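Local coordinates for protein transcriptional regulator, IclR family (Alicyclobacillus acidocaldarius subsp. acidocaldarius, PDB 5TJJ) that probably binds DNA and regulates transcription, as a helix-turn-helix member of the IclR family with a GAF-like C-terminal domain, at residues Ala99-Thr104 with Glu237-Ala242; Leu222-Met227 with Lys241-Ser246. One frame throughout, in Å; residues are numbered along the deposited sequence.

Contact 1: Ala99-Thr104 with Glu237-Ala242; sequences AHTGMT and ERAVKA
Thr101 and Ala239 bring their CA atoms to 5.8 Å where the last turn of helix 86-101 meets the helical segment 237-242, and His100 faces Ala242 at a wider spacing. The close approach depends on small residues. Thr101 CG2, anti to its own carbonyl carbon, lies 3.7 Å from Ala239 CA and also touches Ala239 CB; Ala239, with no atom beyond CB, lets the methyl come up to the helix backbone. The same methyl reaches towards Ala242 CB. Its hydroxyl branch turns to local work, for OG1 (chi1 64°) sits between the backbone N and the carbonyl carbon and accepts from Met103 N at 3.2 Å, with an N-H...O angle of 139°. This is an ST turn; OG1 is bonded to Val97 O as well, so the hydroxyl is held by its own helix end while the methyl faces the alanines. Gly102 leaves the helix with positive phi, which suits a residue without CB, and the chain runs on into strand 104-110. The two helices lie side by side on the six-stranded antiparallel sheet of the GAF-like IclR C-terminal domain. The extended side chain of the selenomethionine Met103 carries SE across to 3.9 Å from Ala239 CB, and it also touches Cys224 and Thr226 of strand 218-227. On the more exposed side, Arg238 sets CD over one face of the His100 imidazole, 4.3 Å from the ring centroid and offset towards the rim, in a CH-pi contact, while CG comes near NE2; CD also lies against His100 O. Ala242 CB meets the same ring at its edge, in plane, 3.9 Å from CD2. The guanidinium, turned 76° from the imidazole plane, directs NH1 into a salt bridge with Asp235.

Contact 2: Leu222-Met227 with Lys241-Ser246; sequences LSCLTM and KALKES
Leu243 and Leu222 bury the most surface here, packing helix 233-253 onto strand 218-227 in the alpha/beta layering of the GAF-like C-terminal domain. The short axes run nearly antiparallel, at 157°, and come within 8.9 Å. Leu243 directs its CB toward the strand, with CG anti to its carbonyl carbon (chi1 -69°), and its two methyls divide the work. CD2 rests 3.8 Å from Leu222 CB and near the Leu222 carbonyl oxygen, whereas CD1 lies against Cys224 CB at 4.1 Å; both methyls touch Cys224 SG. A branched aliphatic residue suits this place because it can spread over two strand residues on the same face, and beyond them it reaches Val207 and Val209 of the adjoining strand 204-212. An alanine at Leu243 would probably leave a gap over Leu222 and Cys224, depriving the sulfur of both methyl contacts from the helix. Cys224 is compact enough to fit between this leucine and Val97 and Thr101 of helix 86-101. One helical turn after Leu243, Ser246 also faces the sheet; its small side chain lets Leu222 come close to the helix backbone, and its hydroxyl is taken up by Glu93 OE2. The last touch is made by one branch of Leu222: CD1 lies 3.7 Å from Ser246 CB and 3.9 Å from Ser246 C.

How the contacts relate
Both contacts use helix 233-253, sharing Lys241 and Ala242, and their centres are 5 Å apart. Contact 2 is the buried one, made by apolar groups between helix and sheet. Contact 1 joins the end of helix 86-101 and the turn after it to helix 233-253 and is only partly buried, grading from alanines and a threonine methyl inside to a histidine and an arginine near the solvent, where a CH-pi contact on a ring face enters. No hydrogen bond crosses either interface. They are joined laterally: Thr104 O lies 2.8 Å from Leu225 N, a probable hydrogen bond between adjacent antiparallel strands, and Thr101 OG1 packs against Cys224 SG, tying the end of helix 86-101 to the sheet surface.

Contact 1: Ala99-Thr104 with Glu237-Ala242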
loop_
_atom_site.group_PDB
_atom_site.type_symbol
_atom_site.label_atom_id
_atom_site.label_comp_id
_atom_site.label_asym_id
_atom_site.label_seq_id
_atom_site.Cartn_x
_atom_site.Cartn_y
_atom_site.Cartn_z
ATOM N N ALA A 99 8.141 -15.847 -19.897
ATOM C CA ALA A 99 7.241 -16.355 -20.925
ATOM C C ALA A 99 7.431 -15.650 -22.254
ATOM O O ALA A 99 7.449 -16.296 -23.267
ATOM C CB ALA A 99 5.784 -16.257 -20.476
ATOM N N HIS A 100 7.568 -14.328 -22.237
ATOM C CA HIS A 100 7.729 -13.531 -23.461
ATOM C C HIS A 100 9.127 -13.686 -24.060
ATOM O O HIS A 100 9.255 -13.773 -25.266
ATOM C CB HIS A 100 7.409 -12.067 -23.169
ATOM C CG HIS A 100 7.375 -11.187 -24.386
ATOM N ND1 HIS A 100 6.801 -11.572 -25.585
ATOM C CD2 HIS A 100 7.828 -9.922 -24.578
ATOM C CE1 HIS A 100 6.916 -10.592 -26.465
ATOM N NE2 HIS A 100 7.534 -9.579 -25.878
ATOM N N THR A 101 10.167 -13.768 -23.219
ATOM C CA THR A 101 11.565 -13.928 -23.692
ATOM C C THR A 101 12.072 -15.368 -23.937
ATOM O O THR A 101 13.012 -15.551 -24.703
ATOM C CB THR A 101 12.585 -13.226 -22.760
ATOM O OG1 THR A 101 12.587 -13.824 -21.466
ATOM C CG2 THR A 101 12.262 -11.762 -22.632
ATOM N N GLY A 102 11.478 -16.372 -23.286
ATOM C CA GLY A 102 12.077 -17.726 -23.219
ATOM C C GLY A 102 13.405 -17.775 -22.436
ATOM O O GLY A 102 14.221 -18.657 -22.657
HETATM N N MSE A 103 13.614 -16.822 -21.524
HETATM C CA MSE A 103 14.839 -16.715 -20.721
HETATM C C MSE A 103 14.500 -16.868 -19.280
HETATM O O MSE A 103 13.346 -16.689 -18.869
HETATM C CB MSE A 103 15.507 -15.358 -20.911
HETATM C CG MSE A 103 15.964 -15.208 -22.357
HETATM SE SE MSE A 103 16.829 -13.463 -22.691
HETATM C CE MSE A 103 17.163 -13.592 -24.638
ATOM N N THR A 104 15.504 -17.197 -18.475
ATOM C CA THR A 104 15.298 -17.274 -17.034
ATOM C C THR A 104 15.366 -15.840 -16.516
ATOM O O THR A 104 16.257 -15.118 -16.825
ATOM C CB THR A 104 16.302 -18.215 -16.355
ATOM O OG1 THR A 104 15.996 -19.555 -16.744
ATOM C CG2 THR A 104 16.241 -18.096 -14.835
ATOM N N GLU A 237 17.276 -7.395 -27.896
ATOM C CA GLU A 237 16.294 -6.329 -28.116
ATOM C C GLU A 237 14.964 -6.662 -27.436
ATOM O O GLU A 237 14.414 -5.825 -26.744
ATOM C CB GLU A 237 16.085 -6.060 -29.632
ATOM C CG GLU A 237 15.560 -4.661 -29.972
ATOM C CD GLU A 237 14.972 -4.522 -31.393
ATOM O OE1 GLU A 237 14.096 -3.629 -31.596
ATOM O OE2 GLU A 237 15.369 -5.287 -32.316
ATOM N N ARG A 238 14.474 -7.885 -27.594
ATOM C CA ARG A 238 13.172 -8.257 -27.038
ATOM C C ARG A 238 13.162 -8.294 -25.519
ATOM O O ARG A 238 12.193 -7.901 -24.887
ATOM C CB ARG A 238 12.701 -9.611 -27.596
ATOM C CG ARG A 238 11.227 -9.910 -27.336
ATOM C CD ARG A 238 10.853 -11.365 -27.588
ATOM N NE ARG A 238 10.845 -11.694 -29.019
ATOM C CZ ARG A 238 11.744 -12.453 -29.666
ATOM N NH1 ARG A 238 12.773 -13.024 -29.020
ATOM N NH2 ARG A 238 11.604 -12.650 -30.979
ATOM N N ALA A 239 14.249 -8.752 -24.929
ATOM C CA ALA A 239 14.336 -8.882 -23.490
ATOM C C ALA A 239 14.467 -7.519 -22.787
ATOM O O ALA A 239 13.909 -7.287 -21.712
ATOM C CB ALA A 239 15.497 -9.786 -23.157
ATOM N N VAL A 240 15.208 -6.615 -23.405
ATOM C CA VAL A 240 15.327 -5.240 -22.941
ATOM C C VAL A 240 13.948 -4.606 -22.880
ATOM O O VAL A 240 13.597 -3.988 -21.885
ATOM C CB VAL A 240 16.264 -4.414 -23.862
ATOM C CG1 VAL A 240 16.178 -2.906 -23.570
ATOM C CG2 VAL A 240 17.687 -4.903 -23.686
ATOM N N LYS A 241 13.169 -4.794 -23.936
ATOM C CA LYS A 241 11.840 -4.204 -24.032
ATOM C C LYS A 241 10.878 -4.810 -22.983
ATOM O O LYS A 241 10.124 -4.080 -22.357
ATOM C CB LYS A 241 11.316 -4.313 -25.468
ATOM C CG LYS A 241 10.176 -3.353 -25.810
ATOM C CD LYS A 241 9.609 -3.600 -27.213
ATOM C CE LYS A 241 8.094 -3.495 -27.232
ATOM N NZ LYS A 241 7.576 -3.818 -28.590
ATOM N N ALA A 242 10.968 -6.114 -22.729
ATOM C CA ALA A 242 10.122 -6.774 -21.720
ATOM C C ALA A 242 10.555 -6.388 -20.277
ATOM O O ALA A 242 9.732 -5.978 -19.475
ATOM C CB ALA A 242 10.138 -8.286 -21.926
#

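Contact 2: Leu222-Met227 with Lys241-Ser246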
loop_
_atom_site.group_PDB
_atom_site.type_symbol
_atom_site.label_atom_id
_atom_site.label_comp_id
_atom_site.label_asym_id
_atom_site.label_seq_id
_atom_site.Cartn_x
_atom_site.Cartn_y
_atom_site.Cartn_z
ATOM N N LEU A 222 15.904 -6.170 -12.234
ATOM C CA LEU A 222 15.318 -7.284 -12.932
ATOM C C LEU A 222 16.292 -7.671 -14.005
ATOM O O LEU A 222 16.731 -6.824 -14.761
ATOM C CB LEU A 222 13.985 -6.930 -13.618
ATOM C CG LEU A 222 12.904 -6.216 -12.844
ATOM C CD1 LEU A 222 11.656 -6.154 -13.694
ATOM C CD2 LEU A 222 12.595 -6.954 -11.561
ATOM N N SER A 223 16.564 -8.969 -14.109
ATOM C CA SER A 223 17.562 -9.482 -15.037
ATOM C C SER A 223 17.113 -10.763 -15.743
ATOM O O SER A 223 16.323 -11.517 -15.212
ATOM C CB SER A 223 18.833 -9.730 -14.270
ATOM O OG SER A 223 19.847 -10.113 -15.161
ATOM N N CYS A 224 17.631 -10.988 -16.944
ATOM C CA CYS A 224 17.342 -12.193 -17.749
ATOM C C CYS A 224 18.655 -12.895 -18.041
ATOM O O CYS A 224 19.614 -12.260 -18.498
ATOM C CB CYS A 224 16.711 -11.821 -19.093
ATOM S SG CYS A 224 14.927 -11.823 -19.054
ATOM N N LEU A 225 18.693 -14.197 -17.808
ATOM C CA LEU A 225 19.853 -15.014 -18.159
ATOM C C LEU A 225 19.533 -15.871 -19.370
ATOM O O LEU A 225 18.439 -16.418 -19.471
ATOM C CB LEU A 225 20.294 -15.898 -16.983
ATOM C CG LEU A 225 20.569 -15.151 -15.664
ATOM C CD1 LEU A 225 21.045 -16.124 -14.594
ATOM C CD2 LEU A 225 21.579 -14.030 -15.845
ATOM N N THR A 226 20.491 -15.963 -20.280
ATOM C CA THR A 226 20.446 -16.906 -21.378
ATOM C C THR A 226 21.868 -17.356 -21.739
ATOM O O THR A 226 22.855 -16.791 -21.260
ATOM C CB THR A 226 19.695 -16.328 -22.607
ATOM O OG1 THR A 226 19.522 -17.362 -23.580
ATOM C CG2 THR A 226 20.398 -15.133 -23.262
HETATM N N MSE A 227 21.953 -18.364 -22.589
HETATM C CA MSE A 227 23.221 -18.854 -23.095
HETATM C C MSE A 227 23.670 -17.949 -24.201
HETATM O O MSE A 227 22.902 -17.629 -25.099
HETATM C CB MSE A 227 23.083 -20.243 -23.680
HETATM C CG MSE A 227 22.640 -21.202 -22.585
HETATM SE SE MSE A 227 22.884 -23.079 -23.146
HETATM C CE MSE A 227 21.268 -23.400 -24.256
ATOM N N LYS A 241 13.169 -4.794 -23.936
ATOM C CA LYS A 241 11.840 -4.204 -24.032
ATOM C C LYS A 241 10.878 -4.810 -22.983
ATOM O O LYS A 241 10.124 -4.080 -22.357
ATOM C CB LYS A 241 11.316 -4.313 -25.468
ATOM C CG LYS A 241 10.176 -3.353 -25.810
ATOM C CD LYS A 241 9.609 -3.600 -27.213
ATOM C CE LYS A 241 8.094 -3.495 -27.232
ATOM N NZ LYS A 241 7.576 -3.818 -28.590
ATOM N N ALA A 242 10.968 -6.114 -22.729
ATOM C CA ALA A 242 10.122 -6.774 -21.720
ATOM C C ALA A 242 10.555 -6.388 -20.277
ATOM O O ALA A 242 9.732 -5.978 -19.475
ATOM C CB ALA A 242 10.138 -8.286 -21.926
ATOM N N LEU A 243 11.846 -6.478 -19.983
ATOM C CA LEU A 243 12.398 -6.003 -18.718
ATOM C C LEU A 243 12.064 -4.549 -18.394
ATOM O O LEU A 243 11.732 -4.250 -17.250
ATOM C CB LEU A 243 13.929 -6.178 -18.689
ATOM C CG LEU A 243 14.337 -7.653 -18.614
ATOM C CD1 LEU A 243 15.789 -7.787 -19.004
ATOM C CD2 LEU A 243 14.045 -8.247 -17.230
ATOM N N LYS A 244 12.157 -3.653 -19.372
ATOM C CA LYS A 244 11.746 -2.253 -19.152
ATOM C C LYS A 244 10.266 -2.054 -18.894
ATOM O O LYS A 244 9.926 -1.252 -18.035
ATOM C CB LYS A 244 12.168 -1.345 -20.304
ATOM C CG LYS A 244 13.605 -0.910 -20.190
ATOM C CD LYS A 244 14.003 -0.104 -21.413
ATOM C CE LYS A 244 15.287 0.680 -21.164
ATOM N NZ LYS A 244 15.446 1.702 -22.234
ATOM N N GLU A 245 9.392 -2.754 -19.626
ATOM C CA GLU A 245 7.959 -2.698 -19.334
ATOM C C GLU A 245 7.669 -3.178 -17.903
ATOM O O GLU A 245 6.917 -2.531 -17.170
ATOM C CB GLU A 245 7.139 -3.486 -20.351
ATOM C CG GLU A 245 7.082 -2.798 -21.707
ATOM C CD GLU A 245 6.494 -3.664 -22.825
ATOM O OE1 GLU A 245 5.639 -4.533 -22.525
ATOM O OE2 GLU A 245 6.882 -3.466 -24.013
ATOM N N SER A 246 8.317 -4.273 -17.501
ATOM C CA SER A 246 8.178 -4.787 -16.162
ATOM C C SER A 246 8.802 -3.886 -15.118
ATOM O O SER A 246 8.235 -3.716 -14.065
ATOM C CB SER A 246 8.753 -6.194 -16.044
ATOM O OG SER A 246 7.915 -7.088 -16.737
#